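Local coordinates for exocyst complex component EXO70 (Saccharomyces cerevisiae, PDB 2B1E), which serves in the secretory pathway as a subunit of the exocyst, the complex that tethers secretory vesicles to sites of exocytosis, and contributes to exocyst assembly, at residues 62-65 with 66-70; 458-461 with 462-465; 495-498 with 499-503. All coordinates share one frame; numbering follows the deposited sequence.

Interaction 1. Residues 62-65 with 66-70; sequences REEN and SEFHG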
ATOM      1  N   ARG A  62      30.304  13.188 -70.596  1.00 27.13           N
ATOM      2  CA  ARG A  62      29.357  12.145 -70.991  1.00 24.14           C
ATOM      3  C   ARG A  62      28.244  12.717 -71.868  1.00 23.08           C
ATOM      4  O   ARG A  62      27.525  13.631 -71.455  1.00 21.84           O
ATOM      5  CB  ARG A  62      28.745  11.494 -69.746  1.00 24.92           C
ATOM      6  CG  ARG A  62      29.767  10.921 -68.757  1.00 23.57           C
ATOM      7  CD  ARG A  62      30.448   9.693 -69.307  1.00 22.80           C
ATOM      8  NE  ARG A  62      31.422   9.122 -68.378  1.00 17.99           N
ATOM      9  CZ  ARG A  62      32.151   8.045 -68.646  1.00 15.32           C
ATOM     10  NH1 ARG A  62      32.007   7.424 -69.809  1.00 15.17           N
ATOM     11  NH2 ARG A  62      33.034   7.597 -67.766  1.00 12.55           N
ATOM     12  N   GLU A  63      28.091  12.164 -73.068  1.00 22.69           N
ATOM     13  CA  GLU A  63      27.067  12.624 -74.002  1.00 21.44           C
ATOM     14  C   GLU A  63      25.691  12.051 -73.667  1.00 20.19           C
ATOM     15  O   GLU A  63      25.576  10.922 -73.184  1.00 18.06           O
ATOM     16  CB  GLU A  63      27.449  12.235 -75.436  1.00 24.59           C
ATOM     17  CG  GLU A  63      28.728  12.884 -75.958  1.00 25.01           C
ATOM     18  CD  GLU A  63      28.686  14.410 -75.891  1.00 26.91           C
ATOM     19  OE1 GLU A  63      27.585  14.985 -76.027  1.00 21.13           O
ATOM     20  OE2 GLU A  63      29.755  15.036 -75.716  1.00 25.98           O
ATOM     21  N   GLU A  64      24.647  12.835 -73.922  1.00 16.78           N
ATOM     22  CA  GLU A  64      23.278  12.407 -73.646  1.00 14.46           C
ATOM     23  C   GLU A  64      22.740  11.520 -74.768  1.00 12.65           C
ATOM     24  O   GLU A  64      22.004  11.990 -75.633  1.00 11.84           O
ATOM     25  CB  GLU A  64      22.355  13.626 -73.492  1.00 14.65           C
ATOM     26  CG  GLU A  64      22.749  14.613 -72.393  1.00 16.88           C
ATOM     27  CD  GLU A  64      22.595  14.047 -70.991  1.00 16.05           C
ATOM     28  OE1 GLU A  64      21.979  12.974 -70.838  1.00 14.05           O
ATOM     29  OE2 GLU A  64      23.079  14.686 -70.039  1.00 15.93           O
ATOM     30  N   ASN A  65      23.126  10.245 -74.772  1.00 11.87           N
ATOM     31  CA  ASN A  65      22.642   9.303 -75.777  1.00 14.18           C
ATOM     32  C   ASN A  65      22.080   8.072 -75.063  1.00 14.54           C
ATOM     33  O   ASN A  65      22.233   7.946 -73.853  1.00 14.97           O
ATOM     34  CB  ASN A  65      23.765   8.910 -76.748  1.00 15.81           C
ATOM     35  CG  ASN A  65      25.041   8.517 -76.037  1.00 17.01           C
ATOM     36  OD1 ASN A  65      25.020   7.749 -75.081  1.00 16.83           O
ATOM     37  ND2 ASN A  65      26.166   9.038 -76.511  1.00 19.35           N
ATOM     38  N   SER A  66      21.432   7.175 -75.805  1.00 14.80           N
ATOM     39  CA  SER A  66      20.823   5.992 -75.206  1.00 16.98           C
ATOM     40  C   SER A  66      21.801   5.115 -74.466  1.00 15.00           C
ATOM     41  O   SER A  66      21.439   4.485 -73.483  1.00 14.69           O
ATOM     42  CB  SER A  66      20.088   5.150 -76.259  1.00 18.47           C
ATOM     43  OG  SER A  66      20.983   4.629 -77.224  1.00 22.54           O
ATOM     44  N   GLU A  67      23.044   5.076 -74.924  1.00 14.49           N
ATOM     45  CA  GLU A  67      24.041   4.247 -74.260  1.00 15.25           C
ATOM     46  C   GLU A  67      24.266   4.741 -72.835  1.00 13.51           C
ATOM     47  O   GLU A  67      24.257   3.965 -71.880  1.00  8.56           O
ATOM     48  CB  GLU A  67      25.344   4.286 -75.049  1.00 18.39           C
ATOM     49  CG  GLU A  67      26.439   3.425 -74.480  1.00 21.00           C
ATOM     50  CD  GLU A  67      27.747   3.632 -75.201  1.00 23.78           C
ATOM     51  OE1 GLU A  67      28.131   4.809 -75.396  1.00 21.83           O
ATOM     52  OE2 GLU A  67      28.389   2.621 -75.565  1.00 24.78           O
ATOM     53  N   PHE A  68      24.458   6.049 -72.696  1.00 12.30           N
ATOM     54  CA  PHE A  68      24.685   6.658 -71.390  1.00 10.18           C
ATOM     55  C   PHE A  68      23.440   6.535 -70.506  1.00 11.14           C
ATOM     56  O   PHE A  68      23.523   6.178 -69.330  1.00 11.85           O
ATOM     57  CB  PHE A  68      25.047   8.137 -71.582  1.00 12.21           C
ATOM     58  CG  PHE A  68      25.262   8.883 -70.306  1.00 13.25           C
ATOM     59  CD1 PHE A  68      26.174   8.422 -69.361  1.00 16.32           C
ATOM     60  CD2 PHE A  68      24.574  10.065 -70.055  1.00 16.76           C
ATOM     61  CE1 PHE A  68      26.401   9.127 -68.184  1.00 16.48           C
ATOM     62  CE2 PHE A  68      24.794  10.780 -68.879  1.00 17.56           C
ATOM     63  CZ  PHE A  68      25.710  10.309 -67.944  1.00 17.56           C
ATOM     64  N   HIS A  69      22.282   6.829 -71.084  1.00 10.88           N
ATOM     65  CA  HIS A  69      21.030   6.786 -70.339  1.00 10.61           C
ATOM     66  C   HIS A  69      20.731   5.373 -69.892  1.00 10.38           C
ATOM     67  O   HIS A  69      20.165   5.158 -68.825  1.00  7.78           O
ATOM     68  CB  HIS A  69      19.896   7.335 -71.210  1.00 11.51           C
ATOM     69  CG  HIS A  69      20.079   8.777 -71.580  1.00 14.43           C
ATOM     70  ND1 HIS A  69      19.364   9.388 -72.585  1.00 14.96           N
ATOM     71  CD2 HIS A  69      20.891   9.729 -71.063  1.00 13.14           C
ATOM     72  CE1 HIS A  69      19.726  10.657 -72.673  1.00 16.05           C
ATOM     73  NE2 HIS A  69      20.652  10.888 -71.759  1.00 14.92           N
ATOM     74  N   GLY A  70      21.125   4.416 -70.723  1.00 10.40           N
ATOM     75  CA  GLY A  70      20.914   3.020 -70.399  1.00 12.50           C
ATOM     76  C   GLY A  70      21.707   2.602 -69.174  1.00 11.62           C
ATOM     77  O   GLY A  70      21.143   2.038 -68.243  1.00 11.00           O
TER
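With CG set between its own backbone N and carbonyl carbon (chi1 48°), N65 turns its amide back over the first turn of helix 66-94, where OD1 accepts from F68 N at 3.0 Å. F68 in turn has CG opposite its backbone N (chi1 178°), which sends the phenyl ring back beneath the incoming loop. N65 is thus the N-cap of the helix: its side-chain oxygen takes up an amide hydrogen of the first turn, while its backbone O opens the regular series by accepting from H69 N at 3.0 Å. R62 lays its CB over one face of the F68 ring, 3.8 Å from the centroid, in a CH-pi contact, and its guanidinium passes on to the carbonyl of A13, just ahead of helix 15-30. E63 O lies 3.3 Å from F68 CB, beside the root of the ring. Farther round, E64, the centre of an inverse gamma turn, bends at chi2 and brings OE1 to H69 NE2 at 2.6 Å; the hydrogen-bond angle is 160°, and the oxygen lies in the imidazole plane. The same oxygen sits at the edge of the F68 ring. Because NE2 is the donor here, the imidazole carries a proton on that nitrogen, and the nearby carboxylate would be expected to stabilise a positive charge on the histidine.

Interaction 2. Residues 458-461 with 462-465; sequences SDWR and DLTA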
ATOM      1  N   SER A 458     -14.937   4.541  38.823  1.00 16.63           N
ATOM      2  CA  SER A 458     -15.475   5.851  39.178  1.00 16.54           C
ATOM      3  C   SER A 458     -16.595   5.902  40.204  1.00 15.38           C
ATOM      4  O   SER A 458     -16.568   6.740  41.104  1.00 10.20           O
ATOM      5  CB  SER A 458     -15.928   6.604  37.928  1.00 19.12           C
ATOM      6  OG  SER A 458     -16.313   7.926  38.287  1.00 18.20           O
ATOM      7  N   ASP A 459     -17.585   5.026  40.065  1.00 13.58           N
ATOM      8  CA  ASP A 459     -18.703   5.004  40.999  1.00 13.54           C
ATOM      9  C   ASP A 459     -18.223   4.655  42.404  1.00 12.82           C
ATOM     10  O   ASP A 459     -18.786   5.115  43.400  1.00  9.73           O
ATOM     11  CB  ASP A 459     -19.773   4.012  40.522  1.00 13.39           C
ATOM     12  CG  ASP A 459     -20.537   4.511  39.281  1.00 17.69           C
ATOM     13  OD1 ASP A 459     -20.077   5.471  38.619  1.00 15.07           O
ATOM     14  OD2 ASP A 459     -21.599   3.930  38.956  1.00 14.69           O
ATOM     15  N   TRP A 460     -17.181   3.836  42.492  1.00 10.06           N
ATOM     16  CA  TRP A 460     -16.644   3.472  43.789  1.00 11.24           C
ATOM     17  C   TRP A 460     -15.935   4.689  44.400  1.00 11.74           C
ATOM     18  O   TRP A 460     -15.929   4.856  45.621  1.00 11.70           O
ATOM     19  CB  TRP A 460     -15.659   2.297  43.672  1.00 10.30           C
ATOM     20  CG  TRP A 460     -16.291   1.006  43.281  1.00 11.20           C
ATOM     21  CD1 TRP A 460     -16.419   0.504  42.012  1.00 14.33           C
ATOM     22  CD2 TRP A 460     -16.894   0.044  44.156  1.00 14.10           C
ATOM     23  NE1 TRP A 460     -17.060  -0.709  42.043  1.00 12.84           N
ATOM     24  CE2 TRP A 460     -17.365  -1.017  43.347  1.00 14.80           C
ATOM     25  CE3 TRP A 460     -17.080  -0.028  45.546  1.00 12.68           C
ATOM     26  CZ2 TRP A 460     -18.014  -2.137  43.882  1.00 16.84           C
ATOM     27  CZ3 TRP A 460     -17.725  -1.143  46.078  1.00 15.80           C
ATOM     28  CH2 TRP A 460     -18.184  -2.182  45.247  1.00 16.83           C
ATOM     29  N   ARG A 461     -15.345   5.534  43.554  1.00 12.26           N
ATOM     30  CA  ARG A 461     -14.667   6.731  44.055  1.00 15.91           C
ATOM     31  C   ARG A 461     -15.704   7.665  44.680  1.00 16.39           C
ATOM     32  O   ARG A 461     -15.441   8.293  45.716  1.00 16.40           O
ATOM     33  CB  ARG A 461     -13.914   7.456  42.928  1.00 18.01           C
ATOM     34  CG  ARG A 461     -12.716   6.687  42.375  1.00 20.70           C
ATOM     35  CD  ARG A 461     -11.864   7.552  41.433  1.00 20.41           C
ATOM     36  NE  ARG A 461     -12.436   7.690  40.093  1.00 25.53           N
ATOM     37  CZ  ARG A 461     -12.044   6.984  39.034  1.00 24.57           C
ATOM     38  NH1 ARG A 461     -11.077   6.084  39.149  1.00 28.19           N
ATOM     39  NH2 ARG A 461     -12.612   7.181  37.856  1.00 29.26           N
ATOM     40  N   ASP A 462     -16.885   7.753  44.064  1.00 15.54           N
ATOM     41  CA  ASP A 462     -17.958   8.605  44.601  1.00 15.51           C
ATOM     42  C   ASP A 462     -18.364   8.118  45.994  1.00 15.08           C
ATOM     43  O   ASP A 462     -18.564   8.908  46.917  1.00 15.85           O
ATOM     44  CB  ASP A 462     -19.179   8.574  43.679  1.00 18.31           C
ATOM     45  CG  ASP A 462     -18.905   9.212  42.326  1.00 21.47           C
ATOM     46  OD1 ASP A 462     -17.797   9.759  42.135  1.00 21.39           O
ATOM     47  OD2 ASP A 462     -19.798   9.171  41.458  1.00 20.42           O
ATOM     48  N   LEU A 463     -18.491   6.806  46.137  1.00 14.01           N
ATOM     49  CA  LEU A 463     -18.855   6.194  47.413  1.00 12.78           C
ATOM     50  C   LEU A 463     -17.878   6.585  48.524  1.00 14.66           C
ATOM     51  O   LEU A 463     -18.285   7.032  49.607  1.00 13.59           O
ATOM     52  CB  LEU A 463     -18.860   4.669  47.273  1.00 12.40           C
ATOM     53  CG  LEU A 463     -19.162   3.855  48.535  1.00 12.11           C
ATOM     54  CD1 LEU A 463     -20.563   4.159  49.007  1.00 13.27           C
ATOM     55  CD2 LEU A 463     -19.037   2.378  48.248  1.00 14.02           C
ATOM     56  N   THR A 464     -16.586   6.393  48.266  1.00 13.57           N
ATOM     57  CA  THR A 464     -15.579   6.719  49.268  1.00 15.21           C
ATOM     58  C   THR A 464     -15.462   8.223  49.504  1.00 15.26           C
ATOM     59  O   THR A 464     -15.168   8.653  50.620  1.00 13.63           O
ATOM     60  CB  THR A 464     -14.196   6.125  48.893  1.00 14.81           C
ATOM     61  OG1 THR A 464     -13.797   6.594  47.601  1.00 16.06           O
ATOM     62  CG2 THR A 464     -14.273   4.597  48.867  1.00 15.48           C
ATOM     63  N   ALA A 465     -15.692   9.019  48.460  1.00 14.65           N
ATOM     64  CA  ALA A 465     -15.630  10.472  48.610  1.00 15.30           C
ATOM     65  C   ALA A 465     -16.777  10.922  49.520  1.00 17.65           C
ATOM     66  O   ALA A 465     -16.595  11.773  50.400  1.00 18.12           O
ATOM     67  CB  ALA A 465     -15.738  11.164  47.241  1.00 15.40           C
TER
HETATM   68  O   HOH W   1     -19.214   8.118  39.059  1.00 26.23           O
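D462 and R461, the residues with most surface in this contact, follow each other within helix 440-473 but serve different sides of it. D462 N donates to S458 O at 3.1 Å, and its carboxylate folds back along the preceding turn. There a water joins three side chains: it gives hydrogens to D462 OD2 at 2.7 Å and D459 OD1 at 2.8 Å, and lies 3.0 Å from S458 OG, which also hydrogen-bonds the carbonyl oxygen of P402. R461 contributes a backbone oxygen gripped by two donors that arrive from the same face of its carbonyl plane, A465 N at 2.8 Å and T464 OG1 at 3.0 Å. The T464 hydroxyl stands above that plane, placed there by a chi1 of 57°; a valine here would probably lose this second hold on R461 O, leaving the A465 amide bond as its remaining grip within the turn. The guanidinium of R461 lies over S458 CA and bonds back to S454. W460, buried in the protein, points the same way as L463, W460 CE3 lying 4.1 Å from L463 CD2, and reaches helices 483-504, 512-537 and 552-563. On the polar side, D459 OD1 and D462 OD2 stay 4.7 Å apart, and the water donating to both probably eases their mutual repulsion.

Interaction 3. Residues 495-498 with 499-503; sequences EGFE and DLVSK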
ATOM      1  N   GLU A 495     -25.788   1.470  52.462  1.00 16.63           N
ATOM      2  CA  GLU A 495     -26.697   1.526  51.319  1.00 17.93           C
ATOM      3  C   GLU A 495     -25.932   1.784  50.024  1.00 15.77           C
ATOM      4  O   GLU A 495     -26.236   1.194  48.991  1.00 17.35           O
ATOM      5  CB  GLU A 495     -27.757   2.613  51.521  1.00 21.29           C
ATOM      6  CG  GLU A 495     -28.824   2.261  52.557  1.00 24.91           C
ATOM      7  CD  GLU A 495     -29.782   3.420  52.842  1.00 29.91           C
ATOM      8  OE1 GLU A 495     -30.392   3.946  51.881  1.00 32.28           O
ATOM      9  OE2 GLU A 495     -29.930   3.798  54.027  1.00 28.61           O
ATOM     10  N   GLY A 496     -24.934   2.655  50.082  1.00 13.96           N
ATOM     11  CA  GLY A 496     -24.154   2.950  48.898  1.00 12.42           C
ATOM     12  C   GLY A 496     -23.291   1.771  48.507  1.00 13.13           C
ATOM     13  O   GLY A 496     -23.172   1.448  47.323  1.00 13.31           O
ATOM     14  N   PHE A 497     -22.688   1.131  49.508  1.00 12.11           N
ATOM     15  CA  PHE A 497     -21.827  -0.036  49.309  1.00 12.49           C
ATOM     16  C   PHE A 497     -22.624  -1.189  48.682  1.00 12.60           C
ATOM     17  O   PHE A 497     -22.246  -1.740  47.646  1.00 11.23           O
ATOM     18  CB  PHE A 497     -21.258  -0.505  50.659  1.00 12.14           C
ATOM     19  CG  PHE A 497     -20.413  -1.753  50.563  1.00 14.88           C
ATOM     20  CD1 PHE A 497     -19.137  -1.709  49.992  1.00 12.98           C
ATOM     21  CD2 PHE A 497     -20.904  -2.979  51.013  1.00 13.62           C
ATOM     22  CE1 PHE A 497     -18.363  -2.868  49.865  1.00  9.85           C
ATOM     23  CE2 PHE A 497     -20.137  -4.148  50.891  1.00 13.17           C
ATOM     24  CZ  PHE A 497     -18.865  -4.089  50.313  1.00 11.74           C
ATOM     25  N   GLU A 498     -23.720  -1.554  49.337  1.00 13.32           N
ATOM     26  CA  GLU A 498     -24.576  -2.642  48.875  1.00 14.52           C
ATOM     27  C   GLU A 498     -25.145  -2.394  47.481  1.00 15.24           C
ATOM     28  O   GLU A 498     -25.241  -3.314  46.667  1.00 14.39           O
ATOM     29  CB  GLU A 498     -25.704  -2.873  49.891  1.00 16.34           C
ATOM     30  CG  GLU A 498     -25.255  -3.701  51.098  1.00 16.67           C
ATOM     31  CD  GLU A 498     -26.025  -3.383  52.357  1.00 18.91           C
ATOM     32  OE1 GLU A 498     -27.166  -2.886  52.249  1.00 19.25           O
ATOM     33  OE2 GLU A 498     -25.498  -3.639  53.462  1.00 17.47           O
ATOM     34  N   ASP A 499     -25.519  -1.153  47.200  1.00 14.54           N
ATOM     35  CA  ASP A 499     -26.059  -0.819  45.886  1.00 15.53           C
ATOM     36  C   ASP A 499     -24.984  -1.044  44.817  1.00 14.67           C
ATOM     37  O   ASP A 499     -25.272  -1.569  43.741  1.00 10.52           O
ATOM     38  CB  ASP A 499     -26.520   0.641  45.858  1.00 16.52           C
ATOM     39  CG  ASP A 499     -27.280   0.993  44.591  1.00 18.79           C
ATOM     40  OD1 ASP A 499     -26.687   1.601  43.674  1.00 21.18           O
ATOM     41  OD2 ASP A 499     -28.479   0.658  44.516  1.00 23.04           O
ATOM     42  N   LEU A 500     -23.747  -0.646  45.122  1.00 14.61           N
ATOM     43  CA  LEU A 500     -22.640  -0.808  44.184  1.00 14.55           C
ATOM     44  C   LEU A 500     -22.247  -2.271  44.045  1.00 12.68           C
ATOM     45  O   LEU A 500     -21.948  -2.729  42.945  1.00 14.02           O
ATOM     46  CB  LEU A 500     -21.417   0.019  44.627  1.00 14.82           C
ATOM     47  CG  LEU A 500     -20.986   1.199  43.751  1.00 16.83           C
ATOM     48  CD1 LEU A 500     -19.787   1.912  44.377  1.00 16.35           C
ATOM     49  CD2 LEU A 500     -20.628   0.706  42.350  1.00 15.76           C
ATOM     50  N   VAL A 501     -22.245  -3.008  45.148  1.00 11.42           N
ATOM     51  CA  VAL A 501     -21.894  -4.425  45.080  1.00 11.16           C
ATOM     52  C   VAL A 501     -22.874  -5.133  44.136  1.00 11.19           C
ATOM     53  O   VAL A 501     -22.466  -5.882  43.259  1.00 10.92           O
ATOM     54  CB  VAL A 501     -21.932  -5.084  46.487  1.00 12.55           C
ATOM     55  CG1 VAL A 501     -21.760  -6.606  46.383  1.00 11.75           C
ATOM     56  CG2 VAL A 501     -20.815  -4.500  47.353  1.00 12.14           C
ATOM     57  N   SER A 502     -24.163  -4.853  44.303  1.00 11.54           N
ATOM     58  CA  SER A 502     -25.222  -5.451  43.486  1.00 10.52           C
ATOM     59  C   SER A 502     -25.036  -5.204  41.990  1.00  9.29           C
ATOM     60  O   SER A 502     -25.080  -6.124  41.158  1.00  5.25           O
ATOM     61  CB  SER A 502     -26.579  -4.888  43.933  1.00  9.61           C
ATOM     62  OG  SER A 502     -27.646  -5.451  43.191  1.00 12.50           O
ATOM     63  N   LYS A 503     -24.820  -3.946  41.646  1.00  8.16           N
ATOM     64  CA  LYS A 503     -24.638  -3.563  40.260  1.00  8.42           C
ATOM     65  C   LYS A 503     -23.365  -4.132  39.658  1.00  9.30           C
ATOM     66  O   LYS A 503     -23.347  -4.556  38.498  1.00  7.12           O
ATOM     67  CB  LYS A 503     -24.646  -2.038  40.162  1.00 10.69           C
ATOM     68  CG  LYS A 503     -25.996  -1.463  40.547  1.00 12.57           C
ATOM     69  CD  LYS A 503     -26.015   0.056  40.512  1.00 14.18           C
ATOM     70  CE  LYS A 503     -27.451   0.546  40.601  1.00 14.94           C
ATOM     71  NZ  LYS A 503     -27.517   2.025  40.543  1.00 19.19           N
TER
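V501 sets its CG2 methyl over one face of the F497 ring, one helical turn farther along helix 483-504. The methyl carbon lies 3.7 Å from the ring centroid and 16° off the normal, a CH-pi contact displaced toward the rim, where F497 CZ and CE2 are the nearest ring atoms to it. Two torsions create the overlap: F497 carries CG opposite its backbone N (chi1 177°), while V501 places CG1 in the equivalent position (chi1 172°) and thereby turns CG2 back toward the phenyl group. V501 CG2 also approaches F497 O at 3.1 Å, so the methyl packs against both the ring and the carbonyl oxygen of the same residue.

Beneath the side chains, V501 N donates to F497 O at 2.8 Å, the shortest of four successive i to i+4 bonds. The others run from D499 N to E495 O, from L500 N to G496 O at 3.1 Å and from S502 N to E498 O. This is ordinary alpha-helical spacing, and it brings an aromatic and a branched aliphatic residue to one side of a helix in the all-helical rod of Exo70. That side meets helix 552-563: F497 touches L555, V558 and L559, and V501 also rests on V558. L500 is buried on another side, against helix 440-473, and meets Q411 of helix 410-429.

Farther out the contacts become polar. E498 extends its carboxylate away from the turn, and OE2 forms a salt bridge with K549 and a hydrogen bond with Y550, both just before helix 552-563, so this charge ties the helix to the connection leading into its neighbour. On the exposed flank, K503 NZ reaches D499 OD1 at 3.3 Å in a weak hydrogen bond that forms part of a salt bridge.

How the interactions relate
Interaction 1 comes first along the chain, at the start of helix 66-94, in the N-terminal Exo70 region. Interactions 2 and 3 follow in that order on the successive helices 440-473 and 483-504, both in the C-terminal Exo70 region. Interaction 1 lies on the opposite side of the chain's centre, its centre about 124 Å from that of interaction 2 and 129 Å from that of interaction 3, a separation that reflects the elongated shape of this helical subunit. The latter two have centres about 11 Å apart and touch directly: L500 CD1 packs against W460 CD2 at 3.5 Å, and L463 CD1 meets the backbone of G496 and F497. Together they pack the two helices against each other through L500, W460 and L463.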